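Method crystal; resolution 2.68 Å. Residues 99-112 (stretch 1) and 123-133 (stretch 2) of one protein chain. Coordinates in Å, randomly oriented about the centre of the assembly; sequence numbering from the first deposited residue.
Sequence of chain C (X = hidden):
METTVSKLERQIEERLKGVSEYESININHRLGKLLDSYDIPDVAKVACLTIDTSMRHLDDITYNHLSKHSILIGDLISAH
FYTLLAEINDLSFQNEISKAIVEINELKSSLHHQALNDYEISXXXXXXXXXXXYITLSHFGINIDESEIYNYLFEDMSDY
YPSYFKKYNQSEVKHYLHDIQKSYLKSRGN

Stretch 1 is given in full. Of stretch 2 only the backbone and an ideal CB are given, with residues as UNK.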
# COMPACT_ATOMS: atom_id res chain seq x y z
N LYS C 99 -1.51 -4.70 16.47
CA LYS C 99 -0.36 -5.02 17.32
C LYS C 99 -0.02 -6.49 17.04
O LYS C 99 1.15 -6.90 17.09
CB LYS C 99 -0.75 -4.82 18.80
CG LYS C 99 0.24 -5.39 19.82
CD LYS C 99 -0.42 -6.38 20.85
CE LYS C 99 -0.76 -7.80 20.29
NZ LYS C 99 0.42 -8.63 19.83
N ALA C 100 -1.06 -7.26 16.72
CA ALA C 100 -0.93 -8.68 16.40
C ALA C 100 -0.36 -8.90 15.00
O ALA C 100 0.51 -9.78 14.81
CB ALA C 100 -2.29 -9.39 16.55
N ILE C 101 -0.84 -8.12 14.03
CA ILE C 101 -0.32 -8.25 12.69
C ILE C 101 1.19 -7.98 12.62
O ILE C 101 1.93 -8.78 12.03
CB ILE C 101 -1.08 -7.33 11.68
CG1 ILE C 101 -2.55 -7.76 11.59
CG2 ILE C 101 -0.49 -7.50 10.28
CD1 ILE C 101 -3.41 -6.86 10.75
N VAL C 102 1.70 -6.90 13.21
CA VAL C 102 3.14 -6.70 13.11
C VAL C 102 3.88 -7.84 13.80
O VAL C 102 4.91 -8.28 13.32
CB VAL C 102 3.67 -5.27 13.65
CG1 VAL C 102 2.54 -4.38 14.08
CG2 VAL C 102 4.69 -5.45 14.75
N GLU C 103 3.33 -8.36 14.88
CA GLU C 103 3.97 -9.46 15.60
C GLU C 103 4.04 -10.76 14.79
O GLU C 103 5.08 -11.44 14.70
CB GLU C 103 3.25 -9.71 16.91
CG GLU C 103 3.73 -10.96 17.61
CD GLU C 103 3.33 -11.00 19.06
OE1 GLU C 103 2.23 -10.49 19.38
OE2 GLU C 103 4.11 -11.56 19.87
N ILE C 104 2.89 -11.12 14.21
CA ILE C 104 2.83 -12.31 13.37
C ILE C 104 3.94 -12.19 12.33
O ILE C 104 4.72 -13.13 12.16
CB ILE C 104 1.48 -12.40 12.65
CG1 ILE C 104 0.38 -12.76 13.66
CG2 ILE C 104 1.56 -13.40 11.52
CD1 ILE C 104 0.73 -13.96 14.58
N ASN C 105 4.01 -11.03 11.66
CA ASN C 105 5.03 -10.76 10.64
C ASN C 105 6.45 -10.80 11.17
O ASN C 105 7.34 -11.30 10.51
CB ASN C 105 4.75 -9.43 9.97
CG ASN C 105 3.57 -9.52 9.05
OD1 ASN C 105 3.58 -10.23 8.05
ND2 ASN C 105 2.52 -8.81 9.40
N GLU C 106 6.66 -10.28 12.37
CA GLU C 106 7.99 -10.33 13.01
C GLU C 106 8.33 -11.81 13.29
O GLU C 106 9.45 -12.26 13.00
CB GLU C 106 8.01 -9.53 14.34
CG GLU C 106 8.16 -8.04 14.22
CD GLU C 106 8.01 -7.32 15.58
OE1 GLU C 106 7.10 -7.69 16.37
OE2 GLU C 106 8.77 -6.36 15.88
N LEU C 107 7.39 -12.58 13.85
CA LEU C 107 7.68 -13.97 14.13
C LEU C 107 8.02 -14.74 12.86
O LEU C 107 9.00 -15.46 12.84
CB LEU C 107 6.54 -14.64 14.88
CG LEU C 107 6.29 -14.08 16.29
CD1 LEU C 107 4.95 -14.56 16.83
CD2 LEU C 107 7.40 -14.48 17.19
N LYS C 108 7.22 -14.61 11.79
CA LYS C 108 7.53 -15.32 10.53
C LYS C 108 8.93 -14.93 10.04
O LYS C 108 9.70 -15.79 9.61
CB LYS C 108 6.50 -15.03 9.44
CG LYS C 108 5.19 -15.78 9.60
CD LYS C 108 4.11 -15.33 8.62
CE LYS C 108 2.78 -16.05 8.93
NZ LYS C 108 1.56 -15.57 8.16
N SER C 109 9.28 -13.65 10.11
CA SER C 109 10.61 -13.21 9.69
C SER C 109 11.69 -13.93 10.51
O SER C 109 12.71 -14.40 9.97
CB SER C 109 10.77 -11.71 9.86
OG SER C 109 12.06 -11.30 9.44
N SER C 110 11.45 -14.00 11.81
CA SER C 110 12.37 -14.66 12.70
C SER C 110 12.52 -16.14 12.33
O SER C 110 13.62 -16.69 12.37
CB SER C 110 11.88 -14.49 14.14
OG SER C 110 12.07 -13.17 14.61
N LEU C 111 11.42 -16.80 11.98
CA LEU C 111 11.47 -18.22 11.59
C LEU C 111 12.23 -18.38 10.29
O LEU C 111 13.12 -19.21 10.17
CB LEU C 111 10.05 -18.81 11.43
CG LEU C 111 9.31 -19.10 12.75
CD1 LEU C 111 7.89 -19.54 12.47
CD2 LEU C 111 10.08 -20.18 13.55
N HIS C 112 11.90 -17.55 9.32
CA HIS C 112 12.57 -17.60 8.05
C HIS C 112 14.09 -17.43 8.22
O HIS C 112 14.87 -18.16 7.60
CB HIS C 112 11.99 -16.51 7.12
CG HIS C 112 12.54 -16.56 5.72
ND1 HIS C 112 13.62 -15.80 5.31
CD2 HIS C 112 12.21 -17.34 4.67
CE1 HIS C 112 13.94 -16.13 4.07
NE2 HIS C 112 13.10 -17.06 3.66
N UNK C 123 6.73 -21.32 20.58
CA UNK C 123 5.91 -20.25 21.11
C UNK C 123 5.38 -19.45 19.92
O UNK C 123 4.21 -19.01 19.92
CB UNK C 123 6.70 -19.37 22.08
N UNK C 124 6.24 -19.28 18.90
CA UNK C 124 5.91 -18.53 17.70
C UNK C 124 4.73 -19.15 16.96
O UNK C 124 3.81 -18.45 16.52
CB UNK C 124 7.13 -18.45 16.78
N UNK C 125 4.77 -20.48 16.85
CA UNK C 125 3.73 -21.25 16.17
C UNK C 125 2.34 -21.08 16.79
O UNK C 125 1.36 -20.89 16.09
CB UNK C 125 4.11 -22.73 16.18
N UNK C 126 2.26 -21.14 18.11
CA UNK C 126 0.96 -20.99 18.73
C UNK C 126 0.40 -19.64 18.36
O UNK C 126 -0.74 -19.55 17.89
CB UNK C 126 1.04 -21.15 20.25
N UNK C 127 1.23 -18.60 18.53
CA UNK C 127 0.91 -17.21 18.23
C UNK C 127 0.46 -17.08 16.79
O UNK C 127 -0.68 -16.68 16.52
CB UNK C 127 2.11 -16.30 18.50
N UNK C 128 1.35 -17.41 15.86
CA UNK C 128 0.98 -17.30 14.46
C UNK C 128 -0.36 -18.02 14.18
O UNK C 128 -1.24 -17.49 13.47
CB UNK C 128 2.09 -17.88 13.58
N UNK C 129 -0.54 -19.20 14.76
CA UNK C 129 -1.75 -19.95 14.50
C UNK C 129 -3.03 -19.63 15.27
O UNK C 129 -4.09 -20.02 14.84
CB UNK C 129 -1.43 -21.43 14.74
N UNK C 130 -2.94 -18.89 16.36
CA UNK C 130 -4.11 -18.58 17.20
C UNK C 130 -4.36 -17.10 17.47
O UNK C 130 -5.49 -16.70 17.75
CB UNK C 130 -3.96 -19.29 18.55
N UNK C 131 -3.29 -16.30 17.40
CA UNK C 131 -3.33 -14.87 17.67
C UNK C 131 -4.49 -14.12 17.06
O UNK C 131 -5.20 -13.42 17.79
CB UNK C 131 -2.03 -14.23 17.18
N UNK C 132 -4.73 -14.22 15.76
CA UNK C 132 -5.86 -13.48 15.22
C UNK C 132 -7.19 -13.89 15.82
O UNK C 132 -7.95 -13.04 16.25
CB UNK C 132 -5.91 -13.66 13.70
N UNK C 133 -7.50 -15.19 15.85
CA UNK C 133 -8.79 -15.54 16.45
C UNK C 133 -8.80 -15.30 17.96
O UNK C 133 -9.79 -14.80 18.50
CB UNK C 133 -9.13 -17.00 16.16

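The two helices run roughly antiparallel, with 152° between their directions and axes 9.6 Å apart at closest approach. Stretch 1 offers Ala-100, Ile-104, Leu-107 and Leu-111 as an apolar strip, with the carboxylate of Glu-103 beside it.

Position 123 has its CB pointing sideways, with nothing of stretch 1 within 5.5 Å. Many side chains would suit, polar ones included. It is Gln-123, whose end leads away.

Position 124 points toward stretch 1. Its ideal CB already lies 4.0 Å from Leu-107 CD2 and 4.5 Å from Leu-111 CD1. A small apolar side chain would fill the space without further reach. It is Ala-124, and its CB packs on Leu-107 CD2 at 4.0 Å.

Position 125 points away and 126 is out of reach, so stretch 1 sets little limit on either. Helix-compatible residues of many kinds would do. They are Ile-125 and Val-126, and neither makes contact.

Position 127 points toward stretch 1. Its ideal CB is 3.7 Å from Leu-107 CD1 and 5.3 Å from Glu-103 OE2. The nearby carboxylate favours a long basic side chain, lysine or arginine, with an aliphatic stem to lie by the leucine. Glutamine could also serve as a donor. It is Lys-127. Its NZ donates a hydrogen bond to Glu-103 OE2 at 2.7 Å, as part of a salt bridge. Glu-103 OE1 is meanwhile paired with Lys-99 NZ at 2.6 Å, so the carboxylate lies between two lysines.

Position 128 has its CB directed sideways, 4.3 Å from Ile-104 CD1 and 5.0 Å from Lys-108 CE. Ile-104, Leu-107, Lys-108 and Leu-111 frame a hollow here. Isoleucine, leucine or methionine could reach into it. It is Ile-128, with chi1 m and chi2 t, which sits as a knob among these four. Its CD1 comes within 3.8 Å of Lys-108 CG and 3.9 Å of Leu-111 CD1.

Positions 129 and 130 point away, and stretch 1 asks nothing of them. Polar residues are acceptable. Position 129 is Glu-129, hydrogen-bonded elsewhere in the structure. Position 130 is Thr-130, whose OG1 donates to Val-126 O at 2.5 Å, one turn back.

Position 131 points toward stretch 1, its ideal CB 3.8 Å from Ile-104 CD1 and 4.9 Å from Ala-100 CB. The surroundings suit a branched or flexible apolar side chain. It is Leu-131, with CD2 3.3 Å from Ile-104 CD1 and CG 3.9 Å from Ala-100 CB.

Position 132 points sideways, and nothing of stretch 1 lies within 5.5 Å of its ideal CB. A long or aromatic apolar side chain could still reach Ala-100, Ile-101 and Ile-104. It is Phe-132. Ala-100 CB lies at the ring edge, 4.0 Å from CE1. Ile-101 CG1 is 3.7 Å from CE1, and Ile-104 CG1 is 3.7 Å from CZ.

Position 133 is out of reach. Many residues would do, and its phi of -69° and a backbone N with no bond to the turn before also admit proline. It is Pro-133, at the kink.

Stretch 2 123-133: QAIVKIETLFP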
# COMPACT_ATOMS: atom_id res chain seq x y z
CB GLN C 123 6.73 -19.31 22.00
CG GLN C 123 7.31 -19.92 23.27
CD GLN C 123 6.24 -20.35 24.26
OE1 GLN C 123 5.81 -21.53 24.29
NE2 GLN C 123 5.80 -19.40 25.09
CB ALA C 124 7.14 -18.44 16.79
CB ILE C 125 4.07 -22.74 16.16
CG1 ILE C 125 5.29 -22.98 15.28
CG2 ILE C 125 2.91 -23.55 15.62
CD1 ILE C 125 5.75 -24.40 15.33
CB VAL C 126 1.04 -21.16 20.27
CG1 VAL C 126 -0.30 -20.77 20.92
CG2 VAL C 126 1.35 -22.62 20.60
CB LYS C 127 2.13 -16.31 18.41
CG LYS C 127 2.65 -16.10 19.82
CD LYS C 127 1.93 -15.03 20.54
CE LYS C 127 2.67 -14.71 21.80
NZ LYS C 127 3.26 -13.34 21.76
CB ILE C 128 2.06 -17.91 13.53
CG1 ILE C 128 3.29 -17.01 13.50
CG2 ILE C 128 1.51 -18.14 12.17
CD1 ILE C 128 4.49 -17.65 12.78
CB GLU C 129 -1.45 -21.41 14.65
CG GLU C 129 -2.01 -22.19 13.53
CD GLU C 129 -1.26 -21.95 12.25
OE1 GLU C 129 -0.03 -22.23 12.23
OE2 GLU C 129 -1.90 -21.49 11.28
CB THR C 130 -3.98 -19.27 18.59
OG1 THR C 130 -2.77 -18.84 19.24
CG2 THR C 130 -3.97 -20.78 18.45
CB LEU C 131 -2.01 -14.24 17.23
CG LEU C 131 -1.57 -12.94 17.89
CD1 LEU C 131 -1.64 -13.08 19.42
CD2 LEU C 131 -0.14 -12.60 17.44
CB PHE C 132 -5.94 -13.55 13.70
CG PHE C 132 -4.81 -12.84 13.01
CD1 PHE C 132 -4.23 -11.71 13.61
CD2 PHE C 132 -4.29 -13.31 11.81
CE1 PHE C 132 -3.16 -11.07 13.02
CE2 PHE C 132 -3.22 -12.67 11.21
CZ PHE C 132 -2.65 -11.55 11.82
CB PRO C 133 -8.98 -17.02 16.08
CG PRO C 133 -7.60 -17.49 15.76
CD PRO C 133 -6.94 -16.32 15.09
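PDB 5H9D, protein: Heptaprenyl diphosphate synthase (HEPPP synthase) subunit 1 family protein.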